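Local coordinates for protein folylpolyglutamate synthase (FolC) (Helicobacter pylori, PDB 6K8C) that probably adds glutamate to dihydropteroate and then further glutamates to reduced folates, spending one ATP on each glutamate added, at residues C275-P280 against R302-K307; H235-L240 against A293-E298; I282-G287 against N383-R388. All coordinates share one frame; numbering follows the deposited sequence.

Contact 1. Residues C275-P280 against R302-K307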
loop_
_atom_site.group_PDB
_atom_site.type_symbol
_atom_site.label_atom_id
_atom_site.label_comp_id
_atom_site.label_asym_id
_atom_site.label_seq_id
_atom_site.Cartn_x
_atom_site.Cartn_y
_atom_site.Cartn_z
ATOM N N CYS A 275 2.530 -7.435 -9.820
ATOM C CA CYS A 275 3.178 -8.186 -10.893
ATOM C C CYS A 275 3.734 -9.516 -10.383
ATOM O O CYS A 275 4.893 -9.871 -10.617
ATOM C CB CYS A 275 4.275 -7.345 -11.536
ATOM S SG CYS A 275 4.440 -7.636 -13.273
ATOM N N GLU A 276 2.894 -10.257 -9.671
ATOM C CA GLU A 276 3.317 -11.444 -8.942
ATOM C C GLU A 276 2.806 -12.702 -9.632
ATOM O O GLU A 276 1.604 -12.836 -9.878
ATOM C CB GLU A 276 2.815 -11.401 -7.501
ATOM C CG GLU A 276 3.227 -12.616 -6.673
ATOM C CD GLU A 276 3.555 -12.254 -5.242
ATOM O OE1 GLU A 276 3.385 -13.117 -4.358
ATOM O OE2 GLU A 276 3.985 -11.105 -5.001
ATOM N N LEU A 277 3.720 -13.616 -9.942
ATOM C CA LEU A 277 3.360 -14.911 -10.514
ATOM C C LEU A 277 2.989 -15.840 -9.371
ATOM O O LEU A 277 3.861 -16.426 -8.727
ATOM C CB LEU A 277 4.513 -15.480 -11.331
ATOM C CG LEU A 277 4.473 -15.384 -12.856
ATOM C CD1 LEU A 277 5.568 -16.248 -13.456
ATOM C CD2 LEU A 277 3.112 -15.776 -13.413
ATOM N N LEU A 278 1.687 -15.967 -9.099
ATOM C CA LEU A 278 1.236 -16.909 -8.078
ATOM C C LEU A 278 1.540 -18.345 -8.480
ATOM O O LEU A 278 1.867 -19.179 -7.628
ATOM C CB LEU A 278 -0.263 -16.736 -7.831
ATOM C CG LEU A 278 -0.910 -17.639 -6.776
ATOM C CD1 LEU A 278 -0.433 -17.263 -5.384
ATOM C CD2 LEU A 278 -2.426 -17.561 -6.861
ATOM N N SER A 279 1.449 -18.642 -9.765
ATOM C CA SER A 279 1.689 -19.977 -10.289
ATOM C C SER A 279 2.220 -19.807 -11.697
ATOM O O SER A 279 2.290 -18.679 -12.206
ATOM C CB SER A 279 0.405 -20.816 -10.261
ATOM O OG SER A 279 -0.498 -20.394 -11.263
ATOM N N PRO A 280 2.642 -20.893 -12.355
ATOM C CA PRO A 280 3.112 -20.742 -13.742
ATOM C C PRO A 280 2.101 -20.077 -14.666
ATOM O O PRO A 280 2.505 -19.456 -15.658
ATOM C CB PRO A 280 3.402 -22.183 -14.176
ATOM C CG PRO A 280 3.738 -22.885 -12.917
ATOM C CD PRO A 280 2.911 -22.251 -11.836
ATOM N N ARG A 302 6.184 -10.525 -22.035
ATOM C CA ARG A 302 7.431 -11.201 -21.690
ATOM C C ARG A 302 7.170 -12.611 -21.175
ATOM O O ARG A 302 7.814 -13.575 -21.606
ATOM C CB ARG A 302 8.197 -10.386 -20.646
ATOM C CG ARG A 302 9.434 -11.092 -20.103
ATOM C CD ARG A 302 10.142 -10.267 -19.037
ATOM N NE ARG A 302 9.404 -10.228 -17.778
ATOM C CZ ARG A 302 9.683 -10.991 -16.725
ATOM N NH1 ARG A 302 8.961 -10.887 -15.616
ATOM N NH2 ARG A 302 10.683 -11.862 -16.781
ATOM N N ILE A 303 6.213 -12.751 -20.259
ATOM C CA ILE A 303 6.065 -13.998 -19.516
ATOM C C ILE A 303 5.319 -15.043 -20.337
ATOM O O ILE A 303 5.754 -16.196 -20.433
ATOM C CB ILE A 303 5.370 -13.724 -18.170
ATOM C CG1 ILE A 303 6.263 -12.840 -17.295
ATOM C CG2 ILE A 303 5.029 -15.032 -17.459
ATOM C CD1 ILE A 303 5.708 -12.578 -15.911
ATOM N N PHE A 304 4.191 -14.666 -20.942
ATOM C CA PHE A 304 3.363 -15.628 -21.659
ATOM C C PHE A 304 3.500 -15.553 -23.174
ATOM O O PHE A 304 3.291 -16.567 -23.846
ATOM C CB PHE A 304 1.890 -15.445 -21.287
ATOM C CG PHE A 304 1.616 -15.592 -19.822
ATOM C CD1 PHE A 304 1.835 -16.800 -19.183
ATOM C CD2 PHE A 304 1.139 -14.522 -19.080
ATOM C CE1 PHE A 304 1.580 -16.941 -17.832
ATOM C CE2 PHE A 304 0.886 -14.654 -17.728
ATOM C CZ PHE A 304 1.106 -15.868 -17.103
ATOM N N ASN A 305 3.822 -14.380 -23.725
ATOM C CA ASN A 305 4.055 -14.218 -25.163
ATOM C C ASN A 305 2.863 -14.715 -25.980
ATOM O O ASN A 305 3.015 -15.345 -27.029
ATOM C CB ASN A 305 5.348 -14.920 -25.587
ATOM C CG ASN A 305 5.856 -14.448 -26.936
ATOM O OD1 ASN A 305 5.745 -13.271 -27.281
ATOM N ND2 ASN A 305 6.416 -15.372 -27.710
ATOM N N ALA A 306 1.661 -14.427 -25.485
ATOM C CA ALA A 306 0.416 -14.813 -26.137
ATOM C C ALA A 306 -0.717 -14.060 -25.453
ATOM O O ALA A 306 -0.534 -13.461 -24.390
ATOM C CB ALA A 306 0.184 -16.325 -26.073
ATOM N N LYS A 307 -1.891 -14.087 -26.081
ATOM C CA LYS A 307 -3.068 -13.505 -25.451
ATOM C C LYS A 307 -3.533 -14.401 -24.311
ATOM O O LYS A 307 -3.518 -15.629 -24.422
ATOM C CB LYS A 307 -4.194 -13.320 -26.470
ATOM C CG LYS A 307 -3.965 -12.196 -27.477
ATOM C CD LYS A 307 -5.288 -11.731 -28.088
ATOM C CE LYS A 307 -5.066 -10.890 -29.339
ATOM N NZ LYS A 307 -6.357 -10.535 -29.998
#
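Leu277 on the edge strand 276-279 and Pro280 just after it approach Ile303 and Phe304 where helix 290-303 runs out; the backbones stay well apart, the closest alpha carbons being Pro280 CA and Ile303 CA at 9.4 Å. In this Mur ligase C-terminal domain the antiparallel strands 276-279 and 282-285 lead directly into that helix, and the contact brings the end of the helix against the edge strand. The strand is broken by a classic beta bulge, Leu278 and Ser279 both facing Ile282, and the chain turns a corner at Leu278. On the other side the chain leaves helical geometry at Asn305. Only side chains and one carbonyl bridge the gap. Leu277 straddles two neighbours: its CD1 rests 4.2 Å from Ile303 CG2, while CD2 comes obliquely to the Phe304 ring, 4.2 Å from CZ. Ile303 CG2 also sits 3.8 Å above one face of the Phe304 ring, over its centre. With CG anti to the carbonyl carbon (chi1 -58°), the ring of Phe304 extends toward the strand, and its in-plane edge meets a backbone oxygen, with CE1 3.5 Å from Pro280 O.

Contact 2. Residues H235-L240 against A293-E298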
loop_
_atom_site.group_PDB
_atom_site.type_symbol
_atom_site.label_atom_id
_atom_site.label_comp_id
_atom_site.label_asym_id
_atom_site.label_seq_id
_atom_site.Cartn_x
_atom_site.Cartn_y
_atom_site.Cartn_z
ATOM N N HIS A 235 13.624 -2.949 -15.287
ATOM C CA HIS A 235 12.321 -3.049 -15.946
ATOM C C HIS A 235 11.178 -2.886 -14.943
ATOM O O HIS A 235 10.213 -3.656 -14.925
ATOM C CB HIS A 235 12.206 -4.362 -16.721
ATOM C CG HIS A 235 13.304 -4.570 -17.721
ATOM N ND1 HIS A 235 13.779 -5.820 -18.062
ATOM C CD2 HIS A 235 14.025 -3.684 -18.451
ATOM C CE1 HIS A 235 14.741 -5.694 -18.960
ATOM N NE2 HIS A 235 14.911 -4.408 -19.213
ATOM N N LEU A 236 11.294 -1.864 -14.095
ATOM C CA LEU A 236 10.311 -1.570 -13.056
ATOM C C LEU A 236 9.265 -0.565 -13.509
ATOM O O LEU A 236 8.897 0.322 -12.735
ATOM C CB LEU A 236 11.019 -1.078 -11.795
ATOM C CG LEU A 236 11.925 -2.059 -11.051
ATOM C CD1 LEU A 236 12.757 -1.341 -9.999
ATOM C CD2 LEU A 236 11.112 -3.181 -10.418
ATOM N N ALA A 237 8.754 -0.681 -14.739
ATOM C CA ALA A 237 7.682 0.204 -15.186
ATOM C C ALA A 237 6.420 0.057 -14.349
ATOM O O ALA A 237 5.533 0.917 -14.427
ATOM C CB ALA A 237 7.351 -0.057 -16.655
ATOM N N ARG A 238 6.320 -1.014 -13.555
ATOM C CA ARG A 238 5.159 -1.195 -12.694
ATOM C C ARG A 238 5.007 -0.050 -11.699
ATOM O O ARG A 238 3.888 0.270 -11.282
ATOM C CB ARG A 238 5.265 -2.537 -11.959
ATOM C CG ARG A 238 4.177 -2.791 -10.925
ATOM C CD ARG A 238 2.822 -2.806 -11.594
ATOM N NE ARG A 238 1.712 -2.998 -10.663
ATOM C CZ ARG A 238 1.229 -2.055 -9.861
ATOM N NH1 ARG A 238 1.773 -0.842 -9.843
ATOM N NH2 ARG A 238 0.202 -2.325 -9.071
ATOM N N PHE A 239 6.108 0.597 -11.327
ATOM C CA PHE A 239 6.092 1.640 -10.310
ATOM C C PHE A 239 6.429 2.990 -10.930
ATOM O O PHE A 239 7.380 3.100 -11.709
ATOM C CB PHE A 239 7.072 1.305 -9.188
ATOM C CG PHE A 239 6.867 -0.061 -8.604
ATOM C CD1 PHE A 239 5.792 -0.317 -7.771
ATOM C CD2 PHE A 239 7.742 -1.093 -8.898
ATOM C CE1 PHE A 239 5.596 -1.579 -7.228
ATOM C CE2 PHE A 239 7.550 -2.358 -8.362
ATOM C CZ PHE A 239 6.475 -2.598 -7.526
ATOM N N LEU A 240 5.640 4.006 -10.586
ATOM C CA LEU A 240 5.890 5.359 -11.070
ATOM C C LEU A 240 7.257 5.844 -10.612
ATOM O O LEU A 240 7.604 5.741 -9.432
ATOM C CB LEU A 240 4.809 6.314 -10.564
ATOM C CG LEU A 240 3.505 6.431 -11.352
ATOM C CD1 LEU A 240 2.506 7.294 -10.592
ATOM C CD2 LEU A 240 3.770 6.999 -12.739
ATOM N N ALA A 293 -1.546 -0.901 -15.792
ATOM C CA ALA A 293 -2.069 -1.729 -16.874
ATOM C C ALA A 293 -1.074 -1.824 -18.022
ATOM O O ALA A 293 -0.881 -2.902 -18.599
ATOM C CB ALA A 293 -3.409 -1.178 -17.355
ATOM N N LYS A 294 -0.419 -0.708 -18.359
ATOM C CA LYS A 294 0.610 -0.743 -19.392
ATOM C C LYS A 294 1.760 -1.654 -18.987
ATOM O O LYS A 294 2.261 -2.436 -19.803
ATOM C CB LYS A 294 1.117 0.670 -19.678
ATOM C CG LYS A 294 0.118 1.551 -20.406
ATOM C CD LYS A 294 0.655 2.963 -20.592
ATOM C CE LYS A 294 -0.302 3.814 -21.411
ATOM N NZ LYS A 294 0.046 5.262 -21.351
ATOM N N ALA A 295 2.186 -1.573 -17.723
ATOM C CA ALA A 295 3.293 -2.403 -17.261
ATOM C C ALA A 295 2.916 -3.879 -17.251
ATOM O O ALA A 295 3.752 -4.743 -17.543
ATOM C CB ALA A 295 3.730 -1.957 -15.868
ATOM N N LEU A 296 1.665 -4.193 -16.911
ATOM C CA LEU A 296 1.254 -5.592 -16.904
ATOM C C LEU A 296 1.123 -6.135 -18.320
ATOM O O LEU A 296 1.445 -7.302 -18.576
ATOM C CB LEU A 296 -0.053 -5.748 -16.136
ATOM C CG LEU A 296 0.166 -5.620 -14.628
ATOM C CD1 LEU A 296 -1.092 -5.154 -13.960
ATOM C CD2 LEU A 296 0.629 -6.943 -14.038
ATOM N N LYS A 297 0.649 -5.308 -19.254
ATOM C CA LYS A 297 0.649 -5.711 -20.655
ATOM C C LYS A 297 2.052 -6.111 -21.099
ATOM O O LYS A 297 2.243 -7.153 -21.736
ATOM C CB LYS A 297 0.110 -4.575 -21.529
ATOM C CG LYS A 297 0.353 -4.781 -23.022
ATOM C CD LYS A 297 -0.670 -4.018 -23.874
ATOM C CE LYS A 297 -0.418 -2.513 -23.866
ATOM N NZ LYS A 297 -1.366 -1.773 -24.775
ATOM N N GLU A 298 3.049 -5.292 -20.752
ATOM C CA GLU A 298 4.427 -5.601 -21.123
ATOM C C GLU A 298 4.908 -6.872 -20.436
ATOM O O GLU A 298 5.609 -7.688 -21.044
ATOM C CB GLU A 298 5.342 -4.426 -20.776
ATOM C CG GLU A 298 5.231 -3.235 -21.720
ATOM C CD GLU A 298 5.011 -3.647 -23.165
ATOM O OE1 GLU A 298 3.969 -3.264 -23.744
ATOM O OE2 GLU A 298 5.882 -4.349 -23.722
#
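Ala295 presses its methyl group into the backbone of Ala237 and Arg238, and this one small side chain carries most of the contact. Its CB is 3.6 Å from Arg238 CA and equally close to Arg238 N, with Ala237 O at 3.7 Å from the same methyl. The two alanine methyls also meet, Ala237 CB lying 4.2 Å from Ala295 CB. Because nothing longer intervenes, the backbones come close: Arg238 CA and Ala295 CA are 5.1 Å apart. The loop offers a compact surface here, a type I beta turn from Leu236 to Phe239 closed by the hydrogen bond from Phe239 N to Leu236 O. Just before it, His235 ends helix 225-234 in a Schellman motif.

The contact joins two parts of a Mur ligase-type fold: the loop between helices 225-234 and 241-254 belongs with the Mur ligase middle domain, whereas helix 290-303 belongs to the glutamate ligase domain.

Arg238 adds a longer reach. CG stands anti to the backbone N (chi1 174°), then the chain bends at chi2 (61°) and straightens again at chi3, which carries the guanidinium away from Ala295, toward Asp285. Near its start, CG lies 4.0 Å above the Phe239 ring plane, over the ring's centre. At its end, NE forms a salt bridge with Asp285 OD2, and NH1 makes a weak hydrogen bond to a bound citrate, probably from the crystallisation liquor. The carboxylate probably helps fix the rotation of the guanidinium. Leu296, next along the helix, turns its branched end partly toward the loop and packs against Cys275, Leu374 and Tyr376, while the Leu236 side chain points back to Tyr230 and Ile231.

Contact 3. Residues I282-G287 against N383-R388; sequences ILIDVG and NAFYKR
The Phe385 ring meets strand 282-285 along one side, from CD2 through CE2 to CZ, with two isoleucines sharing that side. Ile282 CD1 lies at the edge, in the ring plane, 3.9 Å from Phe385 CZ. Its other branch helps as well, CG2 being 4.0 Å from Phe385 CE2. Ile284 comes in obliquely and puts CD1 4.0 Å from Phe385 CD2. The two isoleucines are two positions apart on the strand, and both point toward the helix, as expected for a two-residue repeat in extended chain. Phe385 reaches them from the helix with CG anti to its backbone N (chi1 169°), and Val367 and Val375 also touch it. The alpha carbons of Ile284 and Tyr386 are nevertheless 9.3 Å apart, so the ring and the isoleucine branches span the interval between helix and strand. Tyr386 beside it packs edge-to-face with Phe85.

On the strand's other side Leu283 packs against Leu296 and Ile300 of helix 290-303. Farther along the chain Asp285 OD1 accepts a hydrogen bond from Gly287 N at 2.7 Å, an Asx turn in which the donor comes to the anti side, 25° out of the carboxylate plane; OD2 accepts one from Cys275 N. Helices 290-303 and 379-390 thus cover opposite faces of the sheet, the layered alpha/beta/alpha build of the Mur ligase C-terminal domain.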
loop_
_atom_site.group_PDB
_atom_site.type_symbol
_atom_site.label_atom_id
_atom_site.label_comp_id
_atom_site.label_asym_id
_atom_site.label_seq_id
_atom_site.Cartn_x
_atom_site.Cartn_y
_atom_site.Cartn_z
ATOM N N ILE A 282 -0.741 -18.046 -13.486
ATOM C CA ILE A 282 -1.545 -17.010 -12.844
ATOM C C ILE A 282 -0.634 -15.853 -12.444
ATOM O O ILE A 282 0.250 -16.014 -11.592
ATOM C CB ILE A 282 -2.324 -17.535 -11.633
ATOM C CG1 ILE A 282 -3.288 -18.646 -12.055
ATOM C CG2 ILE A 282 -3.122 -16.410 -10.983
ATOM C CD1 ILE A 282 -3.928 -19.350 -10.878
ATOM N N LEU A 283 -0.844 -14.698 -13.066
ATOM C CA LEU A 283 -0.227 -13.442 -12.675
ATOM C C LEU A 283 -1.249 -12.634 -11.882
ATOM O O LEU A 283 -2.421 -12.562 -12.262
ATOM C CB LEU A 283 0.240 -12.677 -13.922
ATOM C CG LEU A 283 0.989 -11.347 -13.802
ATOM C CD1 LEU A 283 2.371 -11.546 -13.184
ATOM C CD2 LEU A 283 1.101 -10.713 -15.179
ATOM N N ILE A 284 -0.810 -12.041 -10.770
ATOM C CA ILE A 284 -1.698 -11.336 -9.850
ATOM C C ILE A 284 -1.170 -9.924 -9.628
ATOM O O ILE A 284 0.034 -9.726 -9.428
ATOM C CB ILE A 284 -1.826 -12.078 -8.501
ATOM C CG1 ILE A 284 -2.634 -13.363 -8.671
ATOM C CG2 ILE A 284 -2.486 -11.188 -7.461
ATOM C CD1 ILE A 284 -3.155 -13.930 -7.360
ATOM N N ASP A 285 -2.071 -8.944 -9.644
ATOM C CA ASP A 285 -1.682 -7.562 -9.395
ATOM C C ASP A 285 -2.858 -6.811 -8.795
ATOM O O ASP A 285 -3.973 -6.876 -9.320
ATOM C CB ASP A 285 -1.203 -6.879 -10.682
ATOM C CG ASP A 285 -0.532 -5.547 -10.412
ATOM O OD1 ASP A 285 -1.256 -4.568 -10.134
ATOM O OD2 ASP A 285 0.714 -5.486 -10.469
ATOM N N VAL A 286 -2.600 -6.096 -7.692
ATOM C CA VAL A 286 -3.656 -5.397 -6.970
ATOM C C VAL A 286 -3.942 -4.008 -7.526
ATOM O O VAL A 286 -4.768 -3.285 -6.955
ATOM C CB VAL A 286 -3.307 -5.270 -5.476
ATOM C CG1 VAL A 286 -3.210 -6.648 -4.842
ATOM C CG2 VAL A 286 -1.997 -4.504 -5.305
ATOM N N GLY A 287 -3.293 -3.612 -8.614
ATOM C CA GLY A 287 -3.450 -2.259 -9.112
ATOM C C GLY A 287 -4.730 -2.043 -9.902
ATOM O O GLY A 287 -5.489 -2.966 -10.195
ATOM N N ASN A 383 -7.448 -10.653 -3.403
ATOM C CA ASN A 383 -7.636 -11.447 -2.191
ATOM C C ASN A 383 -8.849 -12.364 -2.313
ATOM O O ASN A 383 -8.817 -13.507 -1.842
ATOM C CB ASN A 383 -7.767 -10.530 -0.976
ATOM C CG ASN A 383 -8.136 -11.287 0.282
ATOM O OD1 ASN A 383 -9.305 -11.346 0.662
ATOM N ND2 ASN A 383 -7.141 -11.884 0.930
ATOM N N ALA A 384 -9.919 -11.889 -2.958
ATOM C CA ALA A 384 -11.097 -12.730 -3.153
ATOM C C ALA A 384 -10.815 -13.857 -4.138
ATOM O O ALA A 384 -11.304 -14.980 -3.959
ATOM C CB ALA A 384 -12.282 -11.885 -3.623
ATOM N N PHE A 385 -10.038 -13.584 -5.189
ATOM C CA PHE A 385 -9.603 -14.664 -6.068
ATOM C C PHE A 385 -8.786 -15.692 -5.301
ATOM O O PHE A 385 -8.959 -16.903 -5.479
ATOM C CB PHE A 385 -8.767 -14.127 -7.230
ATOM C CG PHE A 385 -8.083 -15.214 -8.006
ATOM C CD1 PHE A 385 -8.770 -15.914 -8.983
ATOM C CD2 PHE A 385 -6.773 -15.574 -7.726
ATOM C CE1 PHE A 385 -8.157 -16.929 -9.690
ATOM C CE2 PHE A 385 -6.157 -16.590 -8.427
ATOM C CZ PHE A 385 -6.847 -17.268 -9.410
ATOM N N TYR A 386 -7.856 -15.219 -4.471
ATOM C CA TYR A 386 -6.938 -16.120 -3.784
ATOM C C TYR A 386 -7.684 -17.076 -2.862
ATOM O O TYR A 386 -7.300 -18.243 -2.724
ATOM C CB TYR A 386 -5.911 -15.312 -2.994
ATOM C CG TYR A 386 -4.916 -16.168 -2.252
ATOM C CD1 TYR A 386 -4.082 -17.044 -2.937
ATOM C CD2 TYR A 386 -4.807 -16.101 -0.870
ATOM C CE1 TYR A 386 -3.166 -17.828 -2.265
ATOM C CE2 TYR A 386 -3.893 -16.885 -0.187
ATOM C CZ TYR A 386 -3.076 -17.747 -0.889
ATOM O OH TYR A 386 -2.164 -18.532 -0.218
ATOM N N LYS A 387 -8.751 -16.599 -2.221
ATOM C CA LYS A 387 -9.529 -17.462 -1.338
ATOM C C LYS A 387 -10.241 -18.552 -2.130
ATOM O O LYS A 387 -10.214 -19.727 -1.748
ATOM C CB LYS A 387 -10.529 -16.628 -0.539
ATOM C CG LYS A 387 -9.935 -15.988 0.708
ATOM C CD LYS A 387 -10.344 -14.529 0.824
ATOM C CE LYS A 387 -10.708 -14.162 2.251
ATOM N NZ LYS A 387 -11.712 -13.060 2.299
ATOM N N ARG A 388 -10.874 -18.181 -3.246
ATOM C CA ARG A 388 -11.538 -19.172 -4.086
ATOM C C ARG A 388 -10.529 -20.129 -4.704
ATOM O O ARG A 388 -10.796 -21.331 -4.827
ATOM C CB ARG A 388 -12.357 -18.469 -5.169
ATOM C CG ARG A 388 -13.402 -17.508 -4.609
ATOM C CD ARG A 388 -14.217 -16.822 -5.698
ATOM N NE ARG A 388 -14.696 -17.753 -6.715
ATOM C CZ ARG A 388 -15.429 -17.396 -7.766
ATOM N NH1 ARG A 388 -15.823 -18.310 -8.644
ATOM N NH2 ARG A 388 -15.773 -16.126 -7.935
#

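Overall arrangement
The three contacts surround one hairpin and its following helix. Contact 3 is the buried one and packs helix 379-390 on one face of the sheet, a phenylalanine ring meeting purely apolar branches; contact 1 lies at the surface, where the edge strand meets the end of helix 290-303 and a carbonyl oxygen joins the aliphatic groups around the ring. Contact 2, partly buried, uses the same helix but brings in a loop from far earlier in the chain, with close backbone-to-methyl packing. None has a hydrogen bond across its own segments. Polar links run between them instead: a salt bridge ties contacts 2 and 3, and Glu276 O of contact 1 probably accepts from Ile284 N of contact 3.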